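Local coordinates for protein diaminopimelate decarboxylase (Phaeodactylum tricornutum, PDB 7JPJ) that probably decarboxylates diaminopimelate to lysine with the help of pyridoxal 5'-phosphate, as the last step of lysine biosynthesis, at residues G237-G242 / I278-Y283; S293-K298 / R379-G384. All coordinates share one frame; numbering follows the deposited sequence.

Interaction 1: G237-G242 / I278-Y283. With DLY (D-lysine), chain C; SO4 (sulfate ion), chain D.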
# COMPACT_ATOMS: atom_id res chain seq x y z
N GLY A 237 3.71 -0.74 -22.30
CA GLY A 237 2.65 -1.67 -21.97
C GLY A 237 1.28 -1.02 -21.94
O GLY A 237 0.98 -0.14 -22.75
N GLY A 238 0.43 -1.46 -21.01
CA GLY A 238 -0.90 -0.92 -20.85
C GLY A 238 -2.03 -1.76 -21.40
O GLY A 238 -3.19 -1.35 -21.30
N TYR A 239 -1.72 -2.92 -21.98
CA TYR A 239 -2.75 -3.78 -22.56
C TYR A 239 -3.70 -4.26 -21.47
O TYR A 239 -3.28 -4.87 -20.49
CB TYR A 239 -2.09 -4.95 -23.28
CG TYR A 239 -0.85 -4.51 -24.02
CD1 TYR A 239 -0.95 -3.82 -25.22
CD2 TYR A 239 0.42 -4.74 -23.50
CE1 TYR A 239 0.18 -3.39 -25.89
CE2 TYR A 239 1.55 -4.31 -24.16
CZ TYR A 239 1.42 -3.63 -25.35
OH TYR A 239 2.55 -3.20 -26.01
N LYS A 240 -4.99 -3.99 -21.65
CA LYS A 240 -5.95 -4.19 -20.58
C LYS A 240 -6.35 -5.66 -20.47
O LYS A 240 -6.48 -6.36 -21.47
CB LYS A 240 -7.19 -3.32 -20.81
CG LYS A 240 -7.45 -2.32 -19.67
CD LYS A 240 -6.22 -1.44 -19.40
CE LYS A 240 -6.47 -0.46 -18.25
NZ LYS A 240 -5.28 -0.24 -17.37
N VAL A 241 -6.54 -6.10 -19.23
CA VAL A 241 -6.97 -7.46 -18.93
C VAL A 241 -8.31 -7.38 -18.21
O VAL A 241 -8.43 -6.68 -17.20
CB VAL A 241 -5.93 -8.20 -18.06
CG1 VAL A 241 -6.44 -9.58 -17.67
CG2 VAL A 241 -4.61 -8.31 -18.79
N GLY A 242 -9.30 -8.09 -18.74
CA GLY A 242 -10.61 -8.12 -18.10
C GLY A 242 -10.72 -9.23 -17.09
O GLY A 242 -11.00 -10.38 -17.44
N ILE A 278 7.55 -4.27 -26.80
CA ILE A 278 6.36 -4.12 -25.97
C ILE A 278 6.74 -4.47 -24.54
O ILE A 278 7.57 -5.36 -24.30
CB ILE A 278 5.19 -4.99 -26.47
CG1 ILE A 278 5.55 -6.47 -26.44
CG2 ILE A 278 4.77 -4.57 -27.87
CD1 ILE A 278 4.41 -7.39 -26.84
N GLU A 279 6.14 -3.77 -23.58
CA GLU A 279 6.48 -3.90 -22.17
C GLU A 279 5.25 -4.26 -21.34
O GLU A 279 4.83 -3.48 -20.47
CB GLU A 279 7.12 -2.62 -21.66
CG GLU A 279 8.64 -2.54 -21.84
CD GLU A 279 9.21 -1.19 -21.44
OE1 GLU A 279 10.28 -0.80 -21.98
OE2 GLU A 279 8.60 -0.50 -20.59
N PRO A 280 4.65 -5.43 -21.57
CA PRO A 280 3.44 -5.79 -20.81
C PRO A 280 3.79 -6.24 -19.40
O PRO A 280 4.73 -7.00 -19.19
CB PRO A 280 2.84 -6.93 -21.63
CG PRO A 280 4.01 -7.58 -22.25
CD PRO A 280 5.01 -6.48 -22.53
N GLY A 281 3.03 -5.74 -18.43
CA GLY A 281 3.15 -6.20 -17.07
C GLY A 281 1.91 -6.96 -16.64
O GLY A 281 1.97 -8.16 -16.36
N THR A 282 0.78 -6.25 -16.60
CA THR A 282 -0.49 -6.88 -16.25
C THR A 282 -0.80 -8.05 -17.19
O THR A 282 -1.14 -9.15 -16.73
CB THR A 282 -1.60 -5.84 -16.30
OG1 THR A 282 -1.29 -4.76 -15.41
CG2 THR A 282 -2.93 -6.45 -15.90
N TYR A 283 -0.66 -7.84 -18.50
CA TYR A 283 -1.08 -8.84 -19.47
C TYR A 283 -0.34 -10.17 -19.31
O TYR A 283 -0.84 -11.19 -19.78
CB TYR A 283 -0.87 -8.31 -20.89
CG TYR A 283 -1.79 -8.93 -21.92
CD1 TYR A 283 -3.03 -8.37 -22.19
CD2 TYR A 283 -1.42 -10.07 -22.63
CE1 TYR A 283 -3.88 -8.93 -23.14
CE2 TYR A 283 -2.26 -10.63 -23.57
CZ TYR A 283 -3.49 -10.06 -23.82
OH TYR A 283 -4.32 -10.62 -24.76
N DLY C . -8.76 -2.00 -14.82
CA DLY C . -7.40 -2.16 -14.32
C DLY C . -6.63 -3.21 -15.12
O DLY C . -7.09 -3.69 -16.17
CB DLY C . -6.67 -0.82 -14.34
CG DLY C . -5.45 -0.74 -13.42
CD DLY C . -4.86 0.66 -13.43
CE DLY C . -3.53 0.72 -12.68
NZ DLY C . -2.87 2.05 -12.83
OXT DLY C . -5.52 -3.59 -14.75
S SO4 D . 1.06 -2.61 -17.32
O1 SO4 D . -0.37 -2.72 -17.02
O2 SO4 D . 1.31 -3.16 -18.65
O3 SO4 D . 1.84 -3.34 -16.33
O4 SO4 D . 1.44 -1.20 -17.28
O HOH W 1 -0.37 -5.29 -19.65
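Apolar contacts centre on Y239 and Y283. P280 CB meets the Y239 ring at its edge, 3.8 Å from CD2. At the hydroxyl end, Y239 CZ is 4.2 Å from I278 CB. Y239 CB rests against Y283 CD1 at 3.7 Å. V241 CG2 approaches the same CD1. The Y239 ring stacks on W213, and its OH hydrogen-bonds weakly to G236 O. An alanine in place of Y239 would probably open a gap beside P280 and I278 and leave W213 without its stacking mate.

Segment 237-242 follows strand 232-234 of the TIM barrel; 278-283 begins at the end of the adjacent parallel strand 275-278. The glycine loop and the start of helix 282-285 form an anion site. The sulfate there probably marks the cofactor phosphate site, as in related fold-type III enzymes.

Polar contacts bridge through this anion. G238 N (3.0 Å) and G281 N (3.1 Å) both donate to sulfate O2. T282 N donates to O3, and T282 OG1 to O1 at 2.8 Å. One water accepts from Y283 N at 2.8 Å and donates to Y239 O and sulfate O2.

K240 and V241 line the D-lysine pocket, with K240 NZ 3.4 Å from the ligand CB.

Interaction 2: S293-K298 / R379-G384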
# COMPACT_ATOMS: atom_id res chain seq x y z
N SER A 293 -7.07 -17.72 0.50
CA SER A 293 -7.25 -17.46 1.92
C SER A 293 -8.40 -18.31 2.46
O SER A 293 -9.12 -18.97 1.71
CB SER A 293 -7.53 -15.97 2.18
OG SER A 293 -8.80 -15.60 1.68
N LYS A 294 -8.56 -18.28 3.78
CA LYS A 294 -9.62 -19.00 4.45
C LYS A 294 -10.58 -18.03 5.12
O LYS A 294 -10.18 -16.94 5.55
CB LYS A 294 -9.06 -19.99 5.49
CG LYS A 294 -9.01 -21.43 5.00
CD LYS A 294 -8.32 -22.36 5.99
CE LYS A 294 -7.32 -23.28 5.28
NZ LYS A 294 -7.89 -24.63 4.98
N VAL A 295 -11.85 -18.43 5.19
CA VAL A 295 -12.87 -17.67 5.90
C VAL A 295 -12.72 -18.00 7.39
O VAL A 295 -13.14 -19.07 7.84
CB VAL A 295 -14.28 -17.98 5.39
CG1 VAL A 295 -15.29 -17.04 6.03
CG2 VAL A 295 -14.32 -17.86 3.87
N GLN A 296 -12.12 -17.09 8.15
CA GLN A 296 -11.87 -17.33 9.57
C GLN A 296 -13.00 -16.84 10.46
O GLN A 296 -13.00 -17.17 11.65
CB GLN A 296 -10.55 -16.67 9.99
CG GLN A 296 -10.44 -15.20 9.60
CD GLN A 296 -10.56 -14.27 10.79
OE1 GLN A 296 -10.78 -14.70 11.92
NE2 GLN A 296 -10.44 -12.97 10.53
N ASP A 297 -13.95 -16.07 9.93
CA ASP A 297 -15.07 -15.59 10.73
C ASP A 297 -16.18 -15.12 9.81
O ASP A 297 -15.94 -14.74 8.66
CB ASP A 297 -14.65 -14.46 11.67
CG ASP A 297 -15.56 -14.32 12.87
OD1 ASP A 297 -16.60 -15.01 12.92
OD2 ASP A 297 -15.24 -13.52 13.77
N LYS A 298 -17.41 -15.15 10.33
CA LYS A 298 -18.60 -14.75 9.58
C LYS A 298 -19.56 -14.06 10.55
O LYS A 298 -20.04 -14.69 11.50
CB LYS A 298 -19.26 -15.96 8.92
CG LYS A 298 -20.44 -15.63 8.02
CD LYS A 298 -21.05 -16.89 7.44
CE LYS A 298 -22.25 -16.58 6.56
NZ LYS A 298 -22.85 -17.80 5.95
N ARG A 379 -20.78 -18.90 -3.36
CA ARG A 379 -21.20 -20.11 -2.67
C ARG A 379 -21.31 -19.84 -1.18
O ARG A 379 -20.47 -19.16 -0.59
CB ARG A 379 -20.21 -21.24 -2.93
CG ARG A 379 -20.42 -22.49 -2.08
CD ARG A 379 -19.32 -23.51 -2.30
NE ARG A 379 -19.41 -24.64 -1.38
CZ ARG A 379 -18.81 -24.69 -0.19
NH1 ARG A 379 -18.08 -23.66 0.23
NH2 ARG A 379 -18.95 -25.75 0.59
N ALA A 380 -22.38 -20.35 -0.57
CA ALA A 380 -22.54 -20.26 0.87
C ALA A 380 -21.30 -20.80 1.57
O ALA A 380 -20.88 -21.93 1.32
CB ALA A 380 -23.78 -21.03 1.32
N ALA A 381 -20.70 -19.97 2.41
CA ALA A 381 -19.41 -20.28 3.02
C ALA A 381 -19.59 -20.53 4.51
O ALA A 381 -20.18 -19.71 5.22
CB ALA A 381 -18.41 -19.15 2.79
N ALA A 382 -19.08 -21.66 4.98
CA ALA A 382 -18.90 -21.90 6.39
C ALA A 382 -17.49 -21.48 6.80
O ALA A 382 -16.60 -21.31 5.96
CB ALA A 382 -19.13 -23.37 6.74
N VAL A 383 -17.30 -21.32 8.11
CA VAL A 383 -15.97 -20.98 8.62
C VAL A 383 -15.03 -22.15 8.35
O VAL A 383 -15.32 -23.30 8.71
CB VAL A 383 -16.04 -20.64 10.11
CG1 VAL A 383 -14.64 -20.49 10.69
CG2 VAL A 383 -16.85 -19.37 10.32
N GLY A 384 -13.91 -21.86 7.70
CA GLY A 384 -12.98 -22.87 7.24
C GLY A 384 -12.95 -23.06 5.74
O GLY A 384 -12.05 -23.74 5.24
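V295 O accepts the main bond of this contact, from G384 N at 2.9 Å. The N-H...O angle is 159°, and the donor lies in the carbonyl plane. The same oxygen has a CA-H...O contact with V383 CA at 3.5 Å. V383 packs alongside the strand backbone. Its CG1 is 3.8 Å from Q296 O, and its CG2 faces D297 CA.

K298 reaches across with a fully extended chain. CG is anti to the backbone N (chi1 -175°), and the methylenes run on toward A381 O. K298 CD is 3.7 Å from A381 O. K298 NZ gives A381 O a weak hydrogen bond of 3.4 Å. The stronger partner of NZ is E348, in a salt bridge. At the other end of the residue, K298 N donates to D297 OD1 at 2.7 Å. It meets that oxygen on the anti side, 34° out of the carboxylate plane.

D297 OD2 is hydrogen-bonded to S124 OG of the second subunit. Q296 NE2 donates to L312 O and to Q104 O of the second subunit. In the loop, D385 OD2 takes the hydrogen bond of A382 N and the salt bridge of R379. Apolar contact is slight: V295 CG2 and A381 CB are 4.4 Å apart. K294 CG lies beside G384 O at 3.8 Å.

Strand 289-300 also pairs with strand 308-312, where Q296 and D297 together stand opposite K311 in a classic beta bulge. Loop 379-384 brings the chain into strand 386-390, which pairs antiparallel with strand 289-300 in the C-terminal beta domain of this fold-type III enzyme.

Overall arrangement
The two contacts lie in different domains. Their centres are about 33 Å apart, and their nearest atoms are about 19 Å apart. Both segments of interaction 1 precede those of interaction 2 in the sequence. Interaction 1 ends within helix 282-285, and strand 289-300, the next element, carries the first segment of interaction 2. The chain therefore passes directly from the TIM barrel to the mixed sheet of the beta domain. Interaction 1 is buried near the centre of the chain, at the ligand pocket. Interaction 2 lies about 29 Å from that centre, and the second subunit reaches it. One thus belongs to the probable cofactor site, the other to the sheet that meets the dimer partner.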